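Local coordinates for putative PAS/PAC sensor protein (Nakamurella multipartita DSM 44233, PDB 6HMJ) that acts as a flavin-binding blue-light receptor of the light-oxygen-voltage type that binds RNA and mediates translational regulation, at residues 64-78 with 86-98. Numbering follows the deposited sequence.
Sequences LQRCLATGRPVVVNH and EPRPAMTTLTALT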
# COMPACT_ATOMS: atom_id res chain seq x y z
N LEU A 64 34.71 46.96 21.17
CA LEU A 64 36.06 46.81 21.71
C LEU A 64 36.35 47.89 22.75
O LEU A 64 36.92 47.59 23.80
CB LEU A 64 37.08 46.85 20.58
CG LEU A 64 38.55 46.74 20.98
CD1 LEU A 64 38.75 45.63 22.00
CD2 LEU A 64 39.41 46.49 19.75
N GLN A 65 35.98 49.14 22.46
CA GLN A 65 36.16 50.20 23.44
C GLN A 65 35.27 49.99 24.66
O GLN A 65 35.68 50.28 25.79
CB GLN A 65 35.88 51.56 22.80
CG GLN A 65 36.99 52.08 21.91
CD GLN A 65 38.31 52.23 22.65
OE1 GLN A 65 38.33 52.49 23.85
NE2 GLN A 65 39.41 52.05 21.94
N ARG A 66 34.06 49.47 24.45
CA ARG A 66 33.15 49.25 25.57
C ARG A 66 33.69 48.19 26.52
O ARG A 66 33.69 48.38 27.74
CB ARG A 66 31.77 48.85 25.05
CG ARG A 66 30.79 48.41 26.13
CD ARG A 66 29.36 48.36 25.62
NE ARG A 66 29.27 47.75 24.30
CZ ARG A 66 29.23 48.44 23.15
NH1 ARG A 66 29.15 47.78 22.00
NH2 ARG A 66 29.28 49.76 23.15
N CYS A 67 34.15 47.06 25.97
CA CYS A 67 34.68 46.00 26.82
C CYS A 67 35.90 46.47 27.60
O CYS A 67 36.12 46.01 28.73
CB CYS A 67 35.04 44.78 25.97
SG CYS A 67 35.55 43.31 26.92
N LEU A 68 36.69 47.37 27.03
CA LEU A 68 37.83 47.92 27.75
C LEU A 68 37.38 48.69 28.98
O LEU A 68 37.74 48.36 30.12
CB LEU A 68 38.65 48.82 26.82
CG LEU A 68 39.55 48.14 25.79
CD1 LEU A 68 40.11 49.17 24.82
CD2 LEU A 68 40.68 47.36 26.44
N ALA A 69 36.53 49.70 28.78
CA ALA A 69 36.11 50.55 29.88
C ALA A 69 35.21 49.80 30.86
O ALA A 69 35.40 49.88 32.08
CB ALA A 69 35.40 51.79 29.35
N THR A 70 34.23 49.06 30.33
CA THR A 70 33.27 48.40 31.19
C THR A 70 33.82 47.10 31.78
O THR A 70 33.51 46.76 32.93
CB THR A 70 31.99 48.10 30.41
OG1 THR A 70 32.26 47.11 29.40
CG2 THR A 70 31.45 49.36 29.74
N GLY A 71 34.63 46.37 31.02
CA GLY A 71 35.06 45.05 31.46
C GLY A 71 33.99 43.98 31.34
O GLY A 71 34.25 42.83 31.72
N ARG A 72 32.82 44.33 30.83
CA ARG A 72 31.64 43.50 30.62
C ARG A 72 31.74 42.80 29.27
O ARG A 72 32.17 43.41 28.28
CB ARG A 72 30.40 44.40 30.64
CG ARG A 72 30.17 45.10 31.98
CD ARG A 72 29.04 46.13 31.89
NE ARG A 72 28.80 46.80 33.16
CZ ARG A 72 27.92 47.78 33.33
NH1 ARG A 72 27.20 48.22 32.31
NH2 ARG A 72 27.76 48.34 34.53
N PRO A 73 31.37 41.52 29.15
CA PRO A 73 31.48 40.85 27.85
C PRO A 73 30.65 41.54 26.78
O PRO A 73 29.61 42.15 27.06
CB PRO A 73 30.97 39.43 28.14
CG PRO A 73 31.30 39.22 29.58
CD PRO A 73 31.11 40.56 30.24
N VAL A 74 31.11 41.43 25.54
CA VAL A 74 30.45 42.06 24.40
C VAL A 74 30.47 41.09 23.23
O VAL A 74 31.44 40.36 23.02
CB VAL A 74 31.15 43.38 24.00
CG1 VAL A 74 30.39 44.06 22.88
CG2 VAL A 74 31.28 44.30 25.21
N VAL A 75 29.38 41.08 22.46
CA VAL A 75 29.28 40.29 21.24
C VAL A 75 28.85 41.21 20.11
O VAL A 75 27.93 42.03 20.27
CB VAL A 75 28.30 39.11 21.38
CG1 VAL A 75 28.17 38.36 20.07
CG2 VAL A 75 28.76 38.18 22.50
N VAL A 76 29.50 41.08 18.95
CA VAL A 76 29.23 41.91 17.79
C VAL A 76 29.04 41.00 16.58
O VAL A 76 29.95 40.24 16.24
CB VAL A 76 30.35 42.93 17.53
CG1 VAL A 76 30.12 43.65 16.21
CG2 VAL A 76 30.42 43.94 18.67
N ASN A 77 27.88 41.09 15.94
CA ASN A 77 27.62 40.37 14.70
C ASN A 77 28.12 41.20 13.52
O ASN A 77 27.91 42.41 13.47
CB ASN A 77 26.13 40.09 14.54
CG ASN A 77 25.58 39.21 15.65
OD1 ASN A 77 26.32 38.49 16.32
ND2 ASN A 77 24.27 39.26 15.84
N HIS A 78 28.78 40.53 12.58
CA HIS A 78 29.40 41.22 11.45
C HIS A 78 29.67 40.21 10.34
O HIS A 78 29.29 39.04 10.43
CB HIS A 78 30.69 41.91 11.88
CG HIS A 78 31.75 40.97 12.35
ND1 HIS A 78 32.63 40.35 11.49
CD2 HIS A 78 32.07 40.53 13.59
CE1 HIS A 78 33.45 39.58 12.17
NE2 HIS A 78 33.13 39.66 13.45
N GLU A 86 31.90 36.11 -1.92
CA GLU A 86 30.91 36.78 -1.10
C GLU A 86 31.32 36.73 0.38
O GLU A 86 31.93 35.75 0.82
CB GLU A 86 29.54 36.14 -1.30
CG GLU A 86 28.38 36.86 -0.62
CD GLU A 86 27.99 38.14 -1.34
OE1 GLU A 86 28.28 38.26 -2.55
OE2 GLU A 86 27.40 39.03 -0.69
N PRO A 87 31.02 37.77 1.16
CA PRO A 87 31.39 37.75 2.57
C PRO A 87 30.76 36.58 3.32
O PRO A 87 29.71 36.06 2.94
CB PRO A 87 30.88 39.09 3.10
CG PRO A 87 30.80 39.96 1.91
CD PRO A 87 30.44 39.07 0.77
N ARG A 88 31.42 36.18 4.42
CA ARG A 88 30.93 35.13 5.29
C ARG A 88 30.32 35.72 6.56
O ARG A 88 30.77 36.76 7.04
CB ARG A 88 32.06 34.17 5.69
CG ARG A 88 32.71 33.44 4.53
CD ARG A 88 34.08 34.00 4.25
NE ARG A 88 35.01 33.74 5.34
CZ ARG A 88 36.15 34.40 5.54
NH1 ARG A 88 36.51 35.37 4.71
NH2 ARG A 88 36.93 34.09 6.57
N PRO A 89 29.29 35.09 7.12
CA PRO A 89 28.77 35.56 8.40
C PRO A 89 29.74 35.23 9.53
O PRO A 89 30.37 34.17 9.54
CB PRO A 89 27.46 34.78 8.55
CG PRO A 89 27.70 33.51 7.82
CD PRO A 89 28.59 33.88 6.65
N ALA A 90 29.86 36.16 10.47
CA ALA A 90 30.83 36.01 11.54
C ALA A 90 30.31 36.66 12.81
O ALA A 90 29.28 37.33 12.82
CB ALA A 90 32.18 36.61 11.14
N MET A 91 31.05 36.44 13.90
CA MET A 91 30.67 36.93 15.21
C MET A 91 31.94 37.05 16.05
O MET A 91 32.77 36.14 16.05
CB MET A 91 29.66 35.99 15.88
CG MET A 91 29.21 36.40 17.28
SD MET A 91 29.18 35.05 18.47
CE MET A 91 30.91 34.59 18.53
N THR A 92 32.10 38.18 16.73
CA THR A 92 33.23 38.41 17.61
C THR A 92 32.73 38.44 19.05
O THR A 92 31.74 39.11 19.36
CB THR A 92 33.94 39.73 17.29
OG1 THR A 92 34.43 39.68 15.94
CG2 THR A 92 35.11 39.96 18.24
N THR A 93 33.42 37.72 19.92
CA THR A 93 33.18 37.76 21.36
C THR A 93 34.38 38.41 22.04
O THR A 93 35.53 38.10 21.72
CB THR A 93 32.95 36.36 21.92
OG1 THR A 93 31.84 35.75 21.25
CG2 THR A 93 32.65 36.42 23.41
N LEU A 94 34.10 39.31 22.98
CA LEU A 94 35.14 40.07 23.67
C LEU A 94 34.96 39.90 25.17
O LEU A 94 33.89 40.20 25.70
CB LEU A 94 35.07 41.55 23.28
CG LEU A 94 35.15 41.87 21.79
CD1 LEU A 94 34.61 43.27 21.52
CD2 LEU A 94 36.58 41.75 21.27
N THR A 95 36.01 39.42 25.83
CA THR A 95 36.04 39.32 27.28
C THR A 95 37.29 40.01 27.81
O THR A 95 38.35 39.98 27.17
CB THR A 95 35.99 37.87 27.76
OG1 THR A 95 37.01 37.11 27.11
CG2 THR A 95 34.63 37.26 27.44
N ALA A 96 37.17 40.62 28.98
CA ALA A 96 38.24 41.40 29.58
C ALA A 96 38.90 40.63 30.71
O ALA A 96 38.24 39.88 31.45
CB ALA A 96 37.71 42.74 30.11
N LEU A 97 40.20 40.82 30.85
CA LEU A 97 40.99 40.18 31.90
C LEU A 97 41.24 41.22 32.99
O LEU A 97 42.02 42.16 32.80
CB LEU A 97 42.32 39.65 31.34
CG LEU A 97 42.25 38.56 30.27
CD1 LEU A 97 43.64 38.31 29.69
CD2 LEU A 97 41.68 37.27 30.84
N THR A 98 40.56 41.06 34.12
CA THR A 98 40.58 42.06 35.18
C THR A 98 41.84 41.92 36.03
O THR A 98 41.86 42.30 37.20
CB THR A 98 39.35 41.94 36.09
OG1 THR A 98 39.54 40.87 37.02
CG2 THR A 98 38.10 41.67 35.26
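Val74 and Leu94, Val76 and Thr92, and His78 and Ala90 are the hydrogen-bonded pairs of an antiparallel strand pairing. Each pair exchanges two backbone bonds. Leu94 N lies 2.9 Å from Val74 O. The longest of the six runs from His78 N to Ala90 O, at 3.2 Å. Val75 faces Thr93 and Asn77 faces Met91 in the non-hydrogen-bonded positions between.

The polar side-chain contact is His78 with Thr92. With CG set between the backbone N and the carbonyl carbon (chi1 64°), the His78 ring is laid over the Ala90 backbone, Ala90 C under one face. NE2 of His78 and Thr92 OG1 share a hydrogen bond of 2.8 Å, at the ring edge and bent (136°). Trp60 NE1 also bonds this hydroxyl, and the Trp60 and His78 rings pack edge-to-face. Replacing His78 by an alanine is likely to leave Thr92 OG1 without its histidine partner, take from Trp60 its ring neighbour and open a gap beside the Ala90 methyl.

The strands form a beta hairpin at one side of a five-stranded antiparallel sheet of order 2-1-5-4-3, as in the PAS fold. Helix 54-70 lies on the sheet face carrying Leu94 and Thr92.

Apolar contacts join that helix to the second strand. Leu94 CD1 lies against the helix backbone, 3.8 Å from Leu64 CA, and Cys67 SG lies 3.9 Å from Ala96 CB. On the other face Val75 CG1 touches Met91 CG at 3.6 Å. There Val75 also packs on Phe12 of the second subunit, and Thr93 meets Thr93 of that subunit.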